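Local coordinates for GTP-binding protein (Thermus thermophilus, PDB 2DBY) that binds GDP and probably acts as a ribosome-binding ATPase of the YchF/OLA1 subfamily of P-loop GTPases, at residues V40-L45 with H70-D75. Residues are numbered along the deposited sequence; the frame is centred on the assembly and turned at random.
With FMT (formic acid), chain E.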
ATOM      1  N   VAL A  40     -10.522  10.372   2.387  1.00 16.00           N
ATOM      2  CA  VAL A  40      -9.098  10.046   2.358  1.00 13.87           C
ATOM      3  C   VAL A  40      -8.407  10.287   3.704  1.00 19.18           C
ATOM      4  O   VAL A  40      -8.514  11.377   4.287  1.00 15.08           O
ATOM      5  CB  VAL A  40      -8.380  10.902   1.269  1.00 16.66           C
ATOM      6  CG1 VAL A  40      -6.905  10.513   1.173  1.00 16.00           C
ATOM      7  CG2 VAL A  40      -9.077  10.738  -0.117  1.00 14.59           C
ATOM      8  N   GLY A  41      -7.702   9.274   4.212  1.00 10.77           N
ATOM      9  CA  GLY A  41      -7.028   9.465   5.487  1.00 10.82           C
ATOM     10  C   GLY A  41      -5.834   8.537   5.529  1.00 12.04           C
ATOM     11  O   GLY A  41      -5.640   7.745   4.605  1.00 12.82           O
ATOM     12  N   VAL A  42      -5.041   8.622   6.581  1.00 12.30           N
ATOM     13  CA  VAL A  42      -3.882   7.745   6.681  1.00 12.20           C
ATOM     14  C   VAL A  42      -3.856   7.012   8.005  1.00 13.37           C
ATOM     15  O   VAL A  42      -4.513   7.416   8.976  1.00 15.03           O
ATOM     16  CB  VAL A  42      -2.558   8.521   6.541  1.00 15.34           C
ATOM     17  CG1 VAL A  42      -2.517   9.278   5.225  1.00 16.68           C
ATOM     18  CG2 VAL A  42      -2.395   9.476   7.695  1.00 18.26           C
ATOM     19  N   VAL A  43      -3.105   5.915   8.037  1.00 11.76           N
ATOM     20  CA  VAL A  43      -2.943   5.137   9.254  1.00 11.31           C
ATOM     21  C   VAL A  43      -1.460   5.202   9.597  1.00 12.98           C
ATOM     22  O   VAL A  43      -0.639   4.741   8.822  1.00 11.89           O
ATOM     23  CB  VAL A  43      -3.324   3.640   9.048  1.00 11.82           C
ATOM     24  CG1 VAL A  43      -3.054   2.860  10.351  1.00 13.48           C
ATOM     25  CG2 VAL A  43      -4.796   3.506   8.649  1.00 15.87           C
ATOM     26  N   PRO A  44      -1.098   5.822  10.734  1.00 14.65           N
ATOM     27  CA  PRO A  44       0.315   5.912  11.125  1.00 13.87           C
ATOM     28  C   PRO A  44       0.843   4.466  11.269  1.00 17.17           C
ATOM     29  O   PRO A  44       0.191   3.624  11.909  1.00 17.50           O
ATOM     30  CB  PRO A  44       0.257   6.632  12.473  1.00 14.79           C
ATOM     31  CG  PRO A  44      -0.983   7.497  12.360  1.00 16.44           C
ATOM     32  CD  PRO A  44      -1.965   6.528  11.696  1.00 16.08           C
ATOM     33  N   LEU A  45       2.015   4.194  10.702  1.00 13.30           N
ATOM     34  CA  LEU A  45       2.621   2.861  10.725  1.00 14.35           C
ATOM     35  C   LEU A  45       3.515   2.755  11.949  1.00 19.36           C
ATOM     36  O   LEU A  45       4.464   3.519  12.100  1.00 18.41           O
ATOM     37  CB  LEU A  45       3.479   2.652   9.477  1.00 21.02           C
ATOM     38  CG  LEU A  45       3.137   1.614   8.411  1.00 31.35           C
ATOM     39  CD1 LEU A  45       4.376   1.430   7.533  1.00 23.44           C
ATOM     40  CD2 LEU A  45       2.714   0.283   9.041  1.00 23.64           C
ATOM     41  N   HIS A  70       3.300   6.591   7.335  1.00 13.73           N
ATOM     42  CA  HIS A  70       1.912   6.155   7.327  1.00 13.69           C
ATOM     43  C   HIS A  70       1.532   5.568   5.969  1.00 11.85           C
ATOM     44  O   HIS A  70       2.326   5.606   5.020  1.00 15.54           O
ATOM     45  CB  HIS A  70       1.021   7.373   7.610  1.00 15.16           C
ATOM     46  CG  HIS A  70       1.263   8.526   6.677  1.00 19.15           C
ATOM     47  ND1 HIS A  70       1.541   9.801   7.120  1.00 22.53           N
ATOM     48  CD2 HIS A  70       1.267   8.591   5.325  1.00 23.45           C
ATOM     49  CE1 HIS A  70       1.710  10.602   6.081  1.00 21.24           C
ATOM     50  NE2 HIS A  70       1.550   9.892   4.978  1.00 26.74           N
ATOM     51  N   VAL A  71       0.314   5.020   5.900  1.00 12.84           N
ATOM     52  CA  VAL A  71      -0.231   4.448   4.669  1.00 14.08           C
ATOM     53  C   VAL A  71      -1.597   5.100   4.456  1.00 12.13           C
ATOM     54  O   VAL A  71      -2.425   5.124   5.372  1.00 13.10           O
ATOM     55  CB  VAL A  71      -0.428   2.924   4.784  1.00 14.72           C
ATOM     56  CG1 VAL A  71      -1.039   2.380   3.466  1.00 15.73           C
ATOM     57  CG2 VAL A  71       0.894   2.253   5.065  1.00 20.06           C
ATOM     58  N   GLU A  72      -1.823   5.613   3.251  1.00 10.65           N
ATOM     59  CA  GLU A  72      -3.076   6.303   2.921  1.00 11.89           C
ATOM     60  C   GLU A  72      -4.146   5.356   2.364  1.00 11.95           C
ATOM     61  O   GLU A  72      -3.851   4.513   1.528  1.00 12.39           O
ATOM     62  CB  GLU A  72      -2.765   7.398   1.899  1.00 13.36           C
ATOM     63  CG  GLU A  72      -3.945   8.274   1.489  1.00 14.11           C
ATOM     64  CD  GLU A  72      -3.491   9.455   0.651  1.00 24.52           C
ATOM     65  OE1 GLU A  72      -2.870  10.376   1.205  1.00 31.33           O
ATOM     66  OE2 GLU A  72      -3.744   9.459  -0.561  1.00 26.83           O
ATOM     67  N   PHE A  73      -5.384   5.528   2.839  1.00 10.46           N
ATOM     68  CA  PHE A  73      -6.514   4.704   2.431  1.00 13.27           C
ATOM     69  C   PHE A  73      -7.634   5.616   1.961  1.00 16.26           C
ATOM     70  O   PHE A  73      -7.858   6.674   2.563  1.00 18.35           O
ATOM     71  CB  PHE A  73      -7.022   3.871   3.614  1.00 13.65           C
ATOM     72  CG  PHE A  73      -6.121   2.725   3.973  1.00 13.92           C
ATOM     73  CD1 PHE A  73      -5.130   2.874   4.947  1.00 15.06           C
ATOM     74  CD2 PHE A  73      -6.234   1.508   3.306  1.00 11.39           C
ATOM     75  CE1 PHE A  73      -4.259   1.817   5.245  1.00 13.15           C
ATOM     76  CE2 PHE A  73      -5.374   0.446   3.595  1.00  9.79           C
ATOM     77  CZ  PHE A  73      -4.384   0.598   4.562  1.00 11.80           C
ATOM     78  N   VAL A  74      -8.336   5.201   0.910  1.00 11.94           N
ATOM     79  CA  VAL A  74      -9.437   5.988   0.378  1.00 13.51           C
ATOM     80  C   VAL A  74     -10.729   5.181   0.445  1.00 15.06           C
ATOM     81  O   VAL A  74     -10.740   4.000   0.066  1.00 13.06           O
ATOM     82  CB  VAL A  74      -9.168   6.334  -1.089  1.00 13.24           C
ATOM     83  CG1 VAL A  74     -10.321   7.177  -1.655  1.00 17.50           C
ATOM     84  CG2 VAL A  74      -7.841   7.048  -1.211  1.00 17.22           C
ATOM     85  N   ASP A  75     -11.812   5.787   0.933  1.00 12.56           N
ATOM     86  CA  ASP A  75     -13.087   5.090   0.975  1.00 15.72           C
ATOM     87  C   ASP A  75     -13.616   5.298  -0.430  1.00 18.48           C
ATOM     88  O   ASP A  75     -14.056   6.410  -0.759  1.00 16.09           O
ATOM     89  CB  ASP A  75     -14.062   5.744   1.965  1.00 15.38           C
ATOM     90  CG  ASP A  75     -15.409   5.017   2.037  1.00 31.05           C
ATOM     91  OD1 ASP A  75     -15.641   4.082   1.238  1.00 26.16           O
ATOM     92  OD2 ASP A  75     -16.243   5.384   2.900  1.00 25.84           O
TER
HETATM   93  C   FMT E 403       1.991   9.602  10.570  1.00 18.94           C
HETATM   94  O1  FMT E 403       1.917  10.511   9.779  1.00 21.02           O
HETATM   95  O2  FMT E 403       1.894   9.848  11.875  1.00 19.29           O
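In the G domain of an OBG-family GTPase, the antiparallel pair of the central sheet is formed by strand 40-44 and strand 66-75, the latter also running parallel to strand 3-7. Four backbone hydrogen bonds join the two segments in reciprocal couples. Those of Gly41 with Phe73 are nearly straight, Phe73 N reaching Gly41 O at 2.8 Å almost along the C=O axis. In the Val43–Val71 couple each N-H instead meets its carbonyl from above the plane, with Val43 N 2.9 Å from Val71 O.

On the face carrying Val40, Val42, His70 and Glu72, CG1 of Val42, anti to its carbonyl carbon, sits over the His70 imidazole toward its rim, 4.1 Å from the centroid, a CH-pi contact. His70 CG takes the crowded position between N and C (chi1 54°), which turns one ring face to Val42 and lets ND1 donate to O1 of a formic acid, probably from the crystallisation liquor, at 2.8 Å. Val40 CG1 lies against Glu72 CD at 3.6 Å. On the face carrying Val43, Val71 and Phe73, which packs against helix 270-281, Val43 CG2 meets the Phe73 ring obliquely, 3.8 Å from CD1.

Just past the paired residues, Asp75 forms a salt bridge with Lys14, a GDP-binding residue. Backbone bonds thus set the register, while valine methyls add van der Waals and CH-pi contact with apolar and polar partners.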